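Local coordinates for serine protease inhibitor 4, isoform B (PDB 4P0F), which probably inhibits serine-type and cysteine-type endopeptidases as a serpin, here in its cleaved form, at residues Ser231-Leu236 and Thr253-Ile258; Ala220-Tyr225 and Gln257-Leu262; Ala48-Glu53 and Asp110-Lys115. All blocks are in the same frame, centred on the assembly; numbering follows the deposited sequence.

Interaction 1. Residues Ser231-Leu236 and Thr253-Ile258; sequences SMLIVL and TTLSQI
The strand carrying Leu233 passes the first turn of the helix carrying Leu255 and Ile258 at helix-on-sheet spacing, a gap for side chains to bridge: the CA of Leu233 lies 9.8 Å from the CA of Leu255 and 9.6 Å from the CA of Ile258. This is the serpin fold's B sheet meeting a short helix that packs on one face of it. Strand 230-237 is an inner strand, hydrogen-bonded through its backbone to strand 218-224 at Met232 and Ile234 and to strand 360-366 at Ser231, Leu233 and Val235. Leu233 does most of the bridging. With its CG anti to the backbone N (chi1 174°), it sends CD2 into the shallow notch between two helix residues one turn apart. Leu255 comes from the other direction, the two leucines sliding past each other antiparallel, and its CD1 meets CD2 of Leu233 at 3.6 Å. At roughly a right angle to that approach, CG2 of Ile258 stands 4.2 Å from the same CD2. Val235, two residues on and pointing to the same face, adds a looser approach, its CG2 being 4.8 Å from CG2 of Ile258. The interface is wholly apolar and buried; Ala220 and Glu222 border Leu233 along the sheet, and Leu250 backs Ile258. Polar groups serve the helix start instead. Ile258 N to Thr254 O is the first helical bond, and Thr254 is the N-cap, its OG1 accepting from Gln257 N at 3.0 Å with an N-H...O angle of 154°.

Interaction 2. Residues Ala220-Tyr225 and Gln257-Leu262; sequences ALELPY and QITQSL
Leu262, Glu222 and Ala220 bury the most surface here, and Leu262 joins the other two by offering one methyl to each. Its CD1 sits over the flat face of the Glu222 carboxylate, almost straight above CD at 3.5 Å; that OE1 and OE2 of Glu222 are each 3.7 Å from this CD1 shows the methyl is centred on the group rather than placed at an edge. The side chains cross at about a right angle, and the extended Glu222 chain brings its CB and CG to 4.0 Å from CD1 of Leu262. The other branch, CD2, reaches the strand at Ala220, 4.2 Å from its CB and slightly nearer to its carbonyl O. Glu222 gets beneath the leucine by an unusual first torsion, chi1 -117°, roughly midway between two staggered positions. OE2 of Glu222 comes alongside Thr259, whose CG2 lies 3.6 Å from it and on the same side of the carboxylate plane as the leucine methyl. Hence the carboxylate meets only hydrocarbon from this segment; Arg209 on the adjoining strand forms a long, weak ion pair with OE1, which may partly offset its charge. Leu262 follows helix 255-260, and Ser261 OG donates to Gln257 O at 2.8 Å, tilted 23° from the carbonyl plane, while Leu262 N bonds to Thr259 O. Ala211 of strand 197-213, the backbone partner of Ala220, also touches Leu262. Immediately afterwards the chain enters strand 263-281. The segment joining helix 255-260 to that strand thus covers strand 218-224, as in the B-sheet half of the serpin fold.

Interaction 3. Residues Ala48-Glu53 and Asp110-Lys115; sequences ARLGAE and DQLLSK
Leu50, in the type I turn Arg49-Ala52 that follows the body of helix 38-49, projects onto Leu112 and Leu113 of helix 107-115, and these three leucines make the tight part of the contact. Leu50 holds CG anti to its carbonyl carbon (chi1 -59°), which carries CD1 to 3.7 Å from CB of Leu112 and 4.0 Å from CD2 of Leu113, so one methyl fills the angle between successive residues of the helix. The second methyl, CD2 of Leu50, touches CD1 of Leu112 more lightly, at 4.2 Å. Leu50 crosses both helix leucines obliquely, and the closest CA pair, Leu50 and Leu112, is 7.8 Å apart. Phe117 flanks Leu50, and Ala75 flanks Leu112. The turn, closed by Ala52 N to Arg49 O, carries the backbone away past Leu50.

The far side of helix 107-115 is looser and more polar: Lys115 is exposed and Ser114 partly so, with Ser114 OG and N reaching Asp110 O from opposite faces of its plane, OG at 2.8 Å. The leucine contact rests on shape and dispersion, while directional bonds run within the segments or out to Asp61, Lys303, Glu300 and Ser119.

Overall arrangement
Interactions 1 and 2 are two halves of one interface. They share Gln257 and Ile258 on helix 255-260, their centres are 6 Å apart, and their strands are antiparallel neighbours, with Ile234 N 2.8 Å from Leu221 O and Met232 O 2.9 Å from Leu223 N. Glu222 also packs against Ser231. Interaction 3 is separate: its centre lies 32 Å from that of interaction 1 and 35 Å from that of interaction 2, with nearest atoms about 22 and 27 Å away. Its helix 107-115 lies between strands 91-100 and 120-124 of the serpin A sheet, which also holds strand 328-341, paired with 161-174 and 311-324, consistent with the inserted reactive loop of a cleaved serpin.

Interaction 1. Residues Ser231-Leu236 and Thr253-Ile258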
ATOM      1  N   SER A 231      -3.424  10.018  10.276  1.00 18.55           N
ATOM      2  CA  SER A 231      -4.175   9.337  11.323  1.00 17.21           C
ATOM      3  C   SER A 231      -4.464   7.892  10.921  1.00 20.96           C
ATOM      4  O   SER A 231      -4.395   7.531   9.739  1.00 19.47           O
ATOM      5  CB  SER A 231      -5.486  10.070  11.641  1.00 22.42           C
ATOM      6  OG  SER A 231      -6.435   9.949  10.594  1.00 27.55           O
ATOM      7  N   MET A 232      -4.777   7.075  11.928  1.00 14.98           N
ATOM      8  CA  MET A 232      -5.223   5.707  11.718  1.00 13.68           C
ATOM      9  C   MET A 232      -6.723   5.653  11.898  1.00 16.52           C
ATOM     10  O   MET A 232      -7.242   5.874  12.990  1.00 17.78           O
ATOM     11  CB  MET A 232      -4.552   4.726  12.689  1.00 15.55           C
ATOM     12  CG  MET A 232      -5.001   3.277  12.476  1.00 19.94           C
ATOM     13  SD  MET A 232      -4.169   2.056  13.524  1.00 31.10           S
ATOM     14  CE  MET A 232      -2.518   2.136  12.911  1.00 30.44           C
ATOM     15  N   LEU A 233      -7.401   5.336  10.809  1.00 13.80           N
ATOM     16  CA  LEU A 233      -8.838   5.150  10.797  1.00 13.23           C
ATOM     17  C   LEU A 233      -9.144   3.693  11.045  1.00 14.89           C
ATOM     18  O   LEU A 233      -8.591   2.829  10.374  1.00 17.14           O
ATOM     19  CB  LEU A 233      -9.414   5.583   9.448  1.00 15.53           C
ATOM     20  CG  LEU A 233     -10.904   5.322   9.228  1.00 16.58           C
ATOM     21  CD1 LEU A 233     -11.746   6.270  10.066  1.00 17.04           C
ATOM     22  CD2 LEU A 233     -11.215   5.454   7.743  1.00 17.92           C
ATOM     23  N   ILE A 234      -9.992   3.427  12.034  1.00 15.70           N
ATOM     24  CA  ILE A 234     -10.447   2.070  12.329  1.00 15.02           C
ATOM     25  C   ILE A 234     -11.936   2.002  12.031  1.00 17.22           C
ATOM     26  O   ILE A 234     -12.686   2.842  12.511  1.00 17.93           O
ATOM     27  CB  ILE A 234     -10.195   1.693  13.807  1.00 17.12           C
ATOM     28  CG1 ILE A 234      -8.711   1.855  14.151  1.00 28.35           C
ATOM     29  CG2 ILE A 234     -10.634   0.269  14.080  1.00 19.57           C
ATOM     30  CD1 ILE A 234      -8.441   1.963  15.624  1.00 51.17           C
ATOM     31  N   VAL A 235     -12.354   1.024  11.229  1.00 16.12           N
ATOM     32  CA  VAL A 235     -13.772   0.815  10.962  1.00 16.29           C
ATOM     33  C   VAL A 235     -14.141  -0.552  11.501  1.00 17.24           C
ATOM     34  O   VAL A 235     -13.625  -1.575  11.067  1.00 16.72           O
ATOM     35  CB  VAL A 235     -14.116   0.924   9.471  1.00 19.78           C
ATOM     36  CG1 VAL A 235     -15.619   1.015   9.299  1.00 19.22           C
ATOM     37  CG2 VAL A 235     -13.432   2.140   8.862  1.00 20.49           C
ATOM     38  N   LEU A 236     -15.042  -0.534  12.474  1.00 15.43           N
ATOM     39  CA  LEU A 236     -15.380  -1.681  13.298  1.00 16.14           C
ATOM     40  C   LEU A 236     -16.827  -2.113  13.051  1.00 19.97           C
ATOM     41  O   LEU A 236     -17.754  -1.352  13.345  1.00 20.42           O
ATOM     42  CB  LEU A 236     -15.189  -1.317  14.772  1.00 17.03           C
ATOM     43  CG  LEU A 236     -15.434  -2.398  15.806  1.00 16.94           C
ATOM     44  CD1 LEU A 236     -14.415  -3.519  15.690  1.00 18.77           C
ATOM     45  CD2 LEU A 236     -15.391  -1.772  17.214  1.00 21.08           C
ATOM     46  N   THR A 253     -19.772   3.188  -0.540  1.00 18.95           N
ATOM     47  CA  THR A 253     -19.491   4.529  -0.048  1.00 17.47           C
ATOM     48  C   THR A 253     -18.068   4.913  -0.455  1.00 19.22           C
ATOM     49  O   THR A 253     -17.480   4.271  -1.329  1.00 19.20           O
ATOM     50  CB  THR A 253     -19.701   4.622   1.479  1.00 22.27           C
ATOM     51  OG1 THR A 253     -19.674   5.995   1.901  1.00 24.05           O
ATOM     52  CG2 THR A 253     -18.665   3.818   2.230  1.00 23.25           C
ATOM     53  N   THR A 254     -17.550   5.993   0.120  1.00 18.26           N
ATOM     54  CA  THR A 254     -16.176   6.412  -0.144  1.00 16.72           C
ATOM     55  C   THR A 254     -15.455   6.721   1.151  1.00 18.87           C
ATOM     56  O   THR A 254     -16.069   7.065   2.158  1.00 17.58           O
ATOM     57  CB  THR A 254     -16.093   7.675  -1.035  1.00 17.35           C
ATOM     58  OG1 THR A 254     -16.615   8.802  -0.317  1.00 21.97           O
ATOM     59  CG2 THR A 254     -16.848   7.484  -2.347  1.00 19.25           C
ATOM     60  N   LEU A 255     -14.135   6.634   1.108  1.00 16.47           N
ATOM     61  CA  LEU A 255     -13.335   6.994   2.264  1.00 17.33           C
ATOM     62  C   LEU A 255     -13.620   8.440   2.695  1.00 14.93           C
ATOM     63  O   LEU A 255     -13.701   8.747   3.886  1.00 18.42           O
ATOM     64  CB  LEU A 255     -11.859   6.806   1.938  1.00 17.74           C
ATOM     65  CG  LEU A 255     -10.857   7.093   3.044  1.00 19.19           C
ATOM     66  CD1 LEU A 255     -11.122   6.207   4.247  1.00 23.49           C
ATOM     67  CD2 LEU A 255      -9.450   6.884   2.499  1.00 20.26           C
ATOM     68  N   SER A 256     -13.800   9.315   1.718  1.00 15.82           N
ATOM     69  CA  SER A 256     -14.073  10.726   1.996  1.00 16.83           C
ATOM     70  C   SER A 256     -15.397  10.893   2.744  1.00 21.63           C
ATOM     71  O   SER A 256     -15.507  11.707   3.667  1.00 20.43           O
ATOM     72  CB  SER A 256     -14.087  11.527   0.700  1.00 22.79           C
ATOM     73  OG  SER A 256     -14.499  12.866   0.919  1.00 32.12           O
ATOM     74  N   GLN A 257     -16.404  10.121   2.355  1.00 18.26           N
ATOM     75  CA  GLN A 257     -17.687  10.212   3.037  1.00 20.16           C
ATOM     76  C   GLN A 257     -17.579   9.678   4.464  1.00 22.62           C
ATOM     77  O   GLN A 257     -18.164  10.255   5.387  1.00 22.69           O
ATOM     78  CB  GLN A 257     -18.764   9.472   2.259  1.00 17.59           C
ATOM     79  CG  GLN A 257     -19.271  10.289   1.084  1.00 27.42           C
ATOM     80  CD  GLN A 257     -20.541   9.737   0.497  1.00 39.74           C
ATOM     81  OE1 GLN A 257     -21.545   9.587   1.197  1.00 30.91           O
ATOM     82  NE2 GLN A 257     -20.509   9.423  -0.792  1.00 34.64           N
ATOM     83  N   ILE A 258     -16.827   8.597   4.649  1.00 18.43           N
ATOM     84  CA  ILE A 258     -16.593   8.054   5.991  1.00 18.17           C
ATOM     85  C   ILE A 258     -15.867   9.073   6.876  1.00 19.00           C
ATOM     86  O   ILE A 258     -16.338   9.375   7.972  1.00 19.96           O
ATOM     87  CB  ILE A 258     -15.810   6.728   5.930  1.00 16.33           C
ATOM     88  CG1 ILE A 258     -16.687   5.643   5.310  1.00 19.04           C
ATOM     89  CG2 ILE A 258     -15.355   6.279   7.327  1.00 19.00           C
ATOM     90  CD1 ILE A 258     -15.950   4.371   4.955  1.00 20.11           C
TER

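Interaction 2. Residues Ala220-Tyr225 and Gln257-Leu262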
ATOM      1  N   ALA A 220     -16.705   4.065  13.436  1.00 17.54           N
ATOM      2  CA  ALA A 220     -15.340   4.381  13.069  1.00 17.72           C
ATOM      3  C   ALA A 220     -14.719   5.364  14.038  1.00 17.71           C
ATOM      4  O   ALA A 220     -15.414   6.144  14.680  1.00 17.23           O
ATOM      5  CB  ALA A 220     -15.278   4.933  11.649  1.00 18.61           C
ATOM      6  N   LEU A 221     -13.393   5.317  14.103  1.00 17.16           N
ATOM      7  CA  LEU A 221     -12.600   6.137  15.000  1.00 19.60           C
ATOM      8  C   LEU A 221     -11.309   6.482  14.277  1.00 18.01           C
ATOM      9  O   LEU A 221     -10.778   5.665  13.513  1.00 17.43           O
ATOM     10  CB  LEU A 221     -12.313   5.388  16.324  1.00 21.15           C
ATOM     11  CG  LEU A 221     -11.792   6.176  17.526  1.00 40.76           C
ATOM     12  CD1 LEU A 221     -12.899   7.008  18.141  1.00 50.39           C
ATOM     13  CD2 LEU A 221     -11.213   5.225  18.561  1.00 44.80           C
ATOM     14  N   GLU A 222     -10.837   7.706  14.472  1.00 17.79           N
ATOM     15  CA  GLU A 222      -9.545   8.128  13.950  1.00 16.52           C
ATOM     16  C   GLU A 222      -8.589   8.466  15.086  1.00 16.02           C
ATOM     17  O   GLU A 222      -8.927   9.235  15.983  1.00 18.49           O
ATOM     18  CB  GLU A 222      -9.697   9.338  13.041  1.00 25.53           C
ATOM     19  CG  GLU A 222      -9.283   9.065  11.633  1.00 29.84           C
ATOM     20  CD  GLU A 222      -9.470  10.257  10.723  1.00 24.11           C
ATOM     21  OE1 GLU A 222      -9.471  11.412  11.212  1.00 23.46           O
ATOM     22  OE2 GLU A 222      -9.617  10.020   9.515  1.00 25.18           O
ATOM     23  N   LEU A 223      -7.400   7.885  15.024  1.00 16.59           N
ATOM     24  CA  LEU A 223      -6.351   8.119  16.002  1.00 18.32           C
ATOM     25  C   LEU A 223      -5.241   8.931  15.339  1.00 15.46           C
ATOM     26  O   LEU A 223      -4.547   8.419  14.456  1.00 17.17           O
ATOM     27  CB  LEU A 223      -5.811   6.791  16.531  1.00 18.24           C
ATOM     28  CG  LEU A 223      -6.839   5.816  17.111  1.00 19.66           C
ATOM     29  CD1 LEU A 223      -6.166   4.548  17.610  1.00 27.03           C
ATOM     30  CD2 LEU A 223      -7.634   6.469  18.232  1.00 27.27           C
ATOM     31  N   PRO A 224      -5.074  10.200  15.743  1.00 17.14           N
ATOM     32  CA  PRO A 224      -4.085  11.047  15.073  1.00 20.49           C
ATOM     33  C   PRO A 224      -2.652  10.812  15.541  1.00 22.67           C
ATOM     34  O   PRO A 224      -2.424  10.423  16.677  1.00 19.54           O
ATOM     35  CB  PRO A 224      -4.548  12.464  15.427  1.00 25.04           C
ATOM     36  CG  PRO A 224      -5.225  12.310  16.736  1.00 30.09           C
ATOM     37  CD  PRO A 224      -5.902  10.968  16.686  1.00 22.57           C
ATOM     38  N   TYR A 225      -1.698  11.053  14.644  1.00 19.48           N
ATOM     39  CA  TYR A 225      -0.274  11.047  14.978  1.00 21.23           C
ATOM     40  C   TYR A 225       0.204  12.476  15.212  1.00 23.37           C
ATOM     41  O   TYR A 225      -0.231  13.392  14.520  1.00 28.46           O
ATOM     42  CB  TYR A 225       0.534  10.389  13.845  1.00 21.48           C
ATOM     43  CG  TYR A 225       0.139   8.953  13.637  1.00 19.08           C
ATOM     44  CD1 TYR A 225       0.634   7.961  14.466  1.00 20.44           C
ATOM     45  CD2 TYR A 225      -0.743   8.593  12.634  1.00 17.53           C
ATOM     46  CE1 TYR A 225       0.258   6.647  14.307  1.00 18.19           C
ATOM     47  CE2 TYR A 225      -1.126   7.272  12.458  1.00 21.02           C
ATOM     48  CZ  TYR A 225      -0.609   6.306  13.299  1.00 18.78           C
ATOM     49  OH  TYR A 225      -0.981   5.000  13.150  1.00 19.52           O
ATOM     50  N   GLN A 257     -16.404  10.121   2.355  1.00 18.26           N
ATOM     51  CA  GLN A 257     -17.687  10.212   3.037  1.00 20.16           C
ATOM     52  C   GLN A 257     -17.579   9.678   4.464  1.00 22.62           C
ATOM     53  O   GLN A 257     -18.164  10.255   5.387  1.00 22.69           O
ATOM     54  CB  GLN A 257     -18.764   9.472   2.259  1.00 17.59           C
ATOM     55  CG  GLN A 257     -19.271  10.289   1.084  1.00 27.42           C
ATOM     56  CD  GLN A 257     -20.541   9.737   0.497  1.00 39.74           C
ATOM     57  OE1 GLN A 257     -21.545   9.587   1.197  1.00 30.91           O
ATOM     58  NE2 GLN A 257     -20.509   9.423  -0.792  1.00 34.64           N
ATOM     59  N   ILE A 258     -16.827   8.597   4.649  1.00 18.43           N
ATOM     60  CA  ILE A 258     -16.593   8.054   5.991  1.00 18.17           C
ATOM     61  C   ILE A 258     -15.867   9.073   6.876  1.00 19.00           C
ATOM     62  O   ILE A 258     -16.338   9.375   7.972  1.00 19.96           O
ATOM     63  CB  ILE A 258     -15.810   6.728   5.930  1.00 16.33           C
ATOM     64  CG1 ILE A 258     -16.687   5.643   5.310  1.00 19.04           C
ATOM     65  CG2 ILE A 258     -15.355   6.279   7.327  1.00 19.00           C
ATOM     66  CD1 ILE A 258     -15.950   4.371   4.955  1.00 20.11           C
ATOM     67  N   THR A 259     -14.755   9.644   6.425  1.00 18.48           N
ATOM     68  CA  THR A 259     -14.027  10.553   7.310  1.00 21.19           C
ATOM     69  C   THR A 259     -14.774  11.871   7.523  1.00 23.57           C
ATOM     70  O   THR A 259     -14.628  12.505   8.567  1.00 22.60           O
ATOM     71  CB  THR A 259     -12.612  10.867   6.803  1.00 18.10           C
ATOM     72  OG1 THR A 259     -12.685  11.566   5.562  1.00 19.84           O
ATOM     73  CG2 THR A 259     -11.798   9.598   6.651  1.00 20.75           C
ATOM     74  N   GLN A 260     -15.602  12.282   6.570  1.00 19.89           N
ATOM     75  CA  GLN A 260     -16.364  13.505   6.769  1.00 22.11           C
ATOM     76  C   GLN A 260     -17.487  13.306   7.805  1.00 19.71           C
ATOM     77  O   GLN A 260     -18.024  14.273   8.326  1.00 26.03           O
ATOM     78  CB  GLN A 260     -16.909  14.009   5.438  1.00 27.55           C
ATOM     79  CG  GLN A 260     -15.849  14.747   4.639  1.00 39.12           C
ATOM     80  CD  GLN A 260     -16.386  15.358   3.367  1.00 54.04           C
ATOM     81  OE1 GLN A 260     -17.307  16.176   3.391  1.00 70.74           O
ATOM     82  NE2 GLN A 260     -15.813  14.962   2.242  1.00 40.96           N
ATOM     83  N   SER A 261     -17.802  12.056   8.131  1.00 19.49           N
ATOM     84  CA  SER A 261     -18.835  11.761   9.133  1.00 18.39           C
ATOM     85  C   SER A 261     -18.314  11.886  10.564  1.00 23.16           C
ATOM     86  O   SER A 261     -19.089  11.949  11.501  1.00 21.73           O
ATOM     87  CB  SER A 261     -19.380  10.346   8.931  1.00 23.98           C
ATOM     88  OG  SER A 261     -19.903  10.195   7.621  1.00 34.41           O
ATOM     89  N   LEU A 262     -16.999  11.894  10.715  1.00 21.65           N
ATOM     90  CA  LEU A 262     -16.371  11.914  12.038  1.00 21.65           C
ATOM     91  C   LEU A 262     -16.550  13.231  12.769  1.00 26.01           C
ATOM     92  O   LEU A 262     -16.487  14.296  12.162  1.00 24.91           O
ATOM     93  CB  LEU A 262     -14.882  11.632  11.891  1.00 17.69           C
ATOM     94  CG  LEU A 262     -14.468  10.345  11.195  1.00 20.07           C
ATOM     95  CD1 LEU A 262     -12.960  10.366  10.940  1.00 20.46           C
ATOM     96  CD2 LEU A 262     -14.869   9.143  12.023  1.00 29.52           C
TER

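Interaction 3. Residues Ala48-Glu53 and Asp110-Lys115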
ATOM      1  N   ALA A  48       5.401   2.589 -14.532  1.00 15.55           N
ATOM      2  CA  ALA A  48       5.439   1.682 -15.674  1.00 15.22           C
ATOM      3  C   ALA A  48       4.596   2.243 -16.806  1.00 16.54           C
ATOM      4  O   ALA A  48       4.988   2.157 -17.974  1.00 16.18           O
ATOM      5  CB  ALA A  48       4.962   0.300 -15.285  1.00 14.52           C
ATOM      6  N   ARG A  49       3.460   2.852 -16.474  1.00 16.12           N
ATOM      7  CA  ARG A  49       2.592   3.407 -17.516  1.00 14.51           C
ATOM      8  C   ARG A  49       3.298   4.463 -18.374  1.00 16.20           C
ATOM      9  O   ARG A  49       2.982   4.622 -19.562  1.00 17.88           O
ATOM     10  CB  ARG A  49       1.316   4.000 -16.895  1.00 13.91           C
ATOM     11  CG  ARG A  49       0.344   4.554 -17.926  1.00 22.36           C
ATOM     12  CD  ARG A  49       0.546   6.037 -18.153  1.00 25.78           C
ATOM     13  NE  ARG A  49      -0.304   6.565 -19.222  1.00 25.63           N
ATOM     14  CZ  ARG A  49       0.065   6.733 -20.490  1.00 22.42           C
ATOM     15  NH1 ARG A  49       1.287   6.405 -20.918  1.00 20.33           N
ATOM     16  NH2 ARG A  49      -0.805   7.248 -21.348  1.00 24.35           N
ATOM     17  N   LEU A  50       4.254   5.182 -17.791  1.00 15.14           N
ATOM     18  CA  LEU A  50       4.989   6.208 -18.539  1.00 16.40           C
ATOM     19  C   LEU A  50       5.706   5.630 -19.754  1.00 17.43           C
ATOM     20  O   LEU A  50       5.973   6.342 -20.723  1.00 21.10           O
ATOM     21  CB  LEU A  50       6.024   6.902 -17.660  1.00 20.15           C
ATOM     22  CG  LEU A  50       5.542   7.620 -16.404  1.00 20.84           C
ATOM     23  CD1 LEU A  50       6.747   8.281 -15.750  1.00 23.50           C
ATOM     24  CD2 LEU A  50       4.454   8.633 -16.729  1.00 25.92           C
ATOM     25  N   GLY A  51       6.029   4.342 -19.686  1.00 17.18           N
ATOM     26  CA  GLY A  51       6.712   3.669 -20.775  1.00 18.40           C
ATOM     27  C   GLY A  51       5.799   2.832 -21.652  1.00 18.68           C
ATOM     28  O   GLY A  51       6.268   2.164 -22.573  1.00 19.92           O
ATOM     29  N   ALA A  52       4.501   2.867 -21.364  1.00 16.50           N
ATOM     30  CA  ALA A  52       3.518   2.067 -22.081  1.00 16.75           C
ATOM     31  C   ALA A  52       2.890   2.835 -23.237  1.00 18.53           C
ATOM     32  O   ALA A  52       2.901   4.067 -23.265  1.00 20.26           O
ATOM     33  CB  ALA A  52       2.432   1.580 -21.118  1.00 18.73           C
ATOM     34  N   GLU A  53       2.345   2.088 -24.192  1.00 16.25           N
ATOM     35  CA  GLU A  53       1.722   2.652 -25.369  1.00 18.30           C
ATOM     36  C   GLU A  53       0.382   1.982 -25.623  1.00 20.88           C
ATOM     37  O   GLU A  53       0.082   0.940 -25.046  1.00 19.12           O
ATOM     38  CB  GLU A  53       2.626   2.484 -26.591  1.00 21.13           C
ATOM     39  CG  GLU A  53       3.939   3.213 -26.492  1.00 24.66           C
ATOM     40  CD  GLU A  53       4.684   3.211 -27.810  1.00 28.81           C
ATOM     41  OE1 GLU A  53       5.809   2.684 -27.867  1.00 32.26           O
ATOM     42  OE2 GLU A  53       4.136   3.733 -28.797  1.00 40.47           O
ATOM     43  N   ASP A 110      12.931   8.587 -18.925  1.00 19.64           N
ATOM     44  CA  ASP A 110      13.963   8.912 -17.951  1.00 21.13           C
ATOM     45  C   ASP A 110      13.693  10.256 -17.288  1.00 20.17           C
ATOM     46  O   ASP A 110      13.816  10.390 -16.067  1.00 23.09           O
ATOM     47  CB  ASP A 110      15.340   8.934 -18.623  1.00 22.14           C
ATOM     48  CG  ASP A 110      16.463   9.232 -17.647  1.00 36.44           C
ATOM     49  OD1 ASP A 110      16.561   8.530 -16.626  1.00 37.35           O
ATOM     50  OD2 ASP A 110      17.231  10.179 -17.888  1.00 44.99           O
ATOM     51  N   GLN A 111      13.331  11.256 -18.092  1.00 21.20           N
ATOM     52  CA  GLN A 111      13.116  12.609 -17.571  1.00 22.59           C
ATOM     53  C   GLN A 111      11.888  12.695 -16.659  1.00 24.68           C
ATOM     54  O   GLN A 111      11.925  13.358 -15.619  1.00 22.48           O
ATOM     55  CB  GLN A 111      12.975  13.600 -18.722  1.00 26.41           C
ATOM     56  CG  GLN A 111      14.290  13.926 -19.408  1.00 42.97           C
ATOM     57  CD  GLN A 111      15.146  14.889 -18.608  1.00 67.77           C
ATOM     58  OE1 GLN A 111      15.946  14.478 -17.768  1.00 68.06           O
ATOM     59  NE2 GLN A 111      14.980  16.182 -18.868  1.00 89.36           N
ATOM     60  N   LEU A 112      10.805  12.036 -17.049  1.00 20.44           N
ATOM     61  CA  LEU A 112       9.606  12.029 -16.223  1.00 20.71           C
ATOM     62  C   LEU A 112       9.861  11.284 -14.922  1.00 24.95           C
ATOM     63  O   LEU A 112       9.422  11.712 -13.856  1.00 22.46           O
ATOM     64  CB  LEU A 112       8.432  11.394 -16.963  1.00 20.98           C
ATOM     65  CG  LEU A 112       7.879  12.192 -18.149  1.00 24.25           C
ATOM     66  CD1 LEU A 112       6.781  11.400 -18.826  1.00 27.32           C
ATOM     67  CD2 LEU A 112       7.358  13.551 -17.719  1.00 25.10           C
ATOM     68  N   LEU A 113      10.562  10.163 -15.000  1.00 18.67           N
ATOM     69  CA  LEU A 113      10.860   9.417 -13.780  1.00 20.91           C
ATOM     70  C   LEU A 113      11.714  10.240 -12.824  1.00 22.50           C
ATOM     71  O   LEU A 113      11.444  10.280 -11.633  1.00 19.60           O
ATOM     72  CB  LEU A 113      11.570   8.105 -14.090  1.00 17.59           C
ATOM     73  CG  LEU A 113      10.748   6.976 -14.707  1.00 21.24           C
ATOM     74  CD1 LEU A 113      11.696   5.847 -15.080  1.00 21.46           C
ATOM     75  CD2 LEU A 113       9.662   6.482 -13.773  1.00 23.35           C
ATOM     76  N   SER A 114      12.749  10.897 -13.346  1.00 19.02           N
ATOM     77  CA  SER A 114      13.669  11.649 -12.506  1.00 20.01           C
ATOM     78  C   SER A 114      13.045  12.921 -11.934  1.00 21.37           C
ATOM     79  O   SER A 114      13.130  13.165 -10.734  1.00 24.14           O
ATOM     80  CB  SER A 114      14.934  12.014 -13.298  1.00 24.68           C
ATOM     81  OG  SER A 114      15.502  10.865 -13.898  1.00 52.73           O
ATOM     82  N   LYS A 115      12.418  13.730 -12.785  1.00 21.47           N
ATOM     83  CA  LYS A 115      11.959  15.055 -12.379  1.00 23.07           C
ATOM     84  C   LYS A 115      10.625  15.016 -11.636  1.00 22.02           C
ATOM     85  O   LYS A 115      10.410  15.807 -10.722  1.00 23.57           O
ATOM     86  CB  LYS A 115      11.824  15.979 -13.593  1.00 23.88           C
ATOM     87  CG  LYS A 115      13.129  16.350 -14.270  1.00 26.43           C
ATOM     88  CD  LYS A 115      12.857  17.213 -15.487  1.00 26.89           C
ATOM     89  CE  LYS A 115      14.120  17.826 -16.053  1.00 33.60           C
ATOM     90  NZ  LYS A 115      13.821  18.628 -17.271  1.00 42.80           N
TER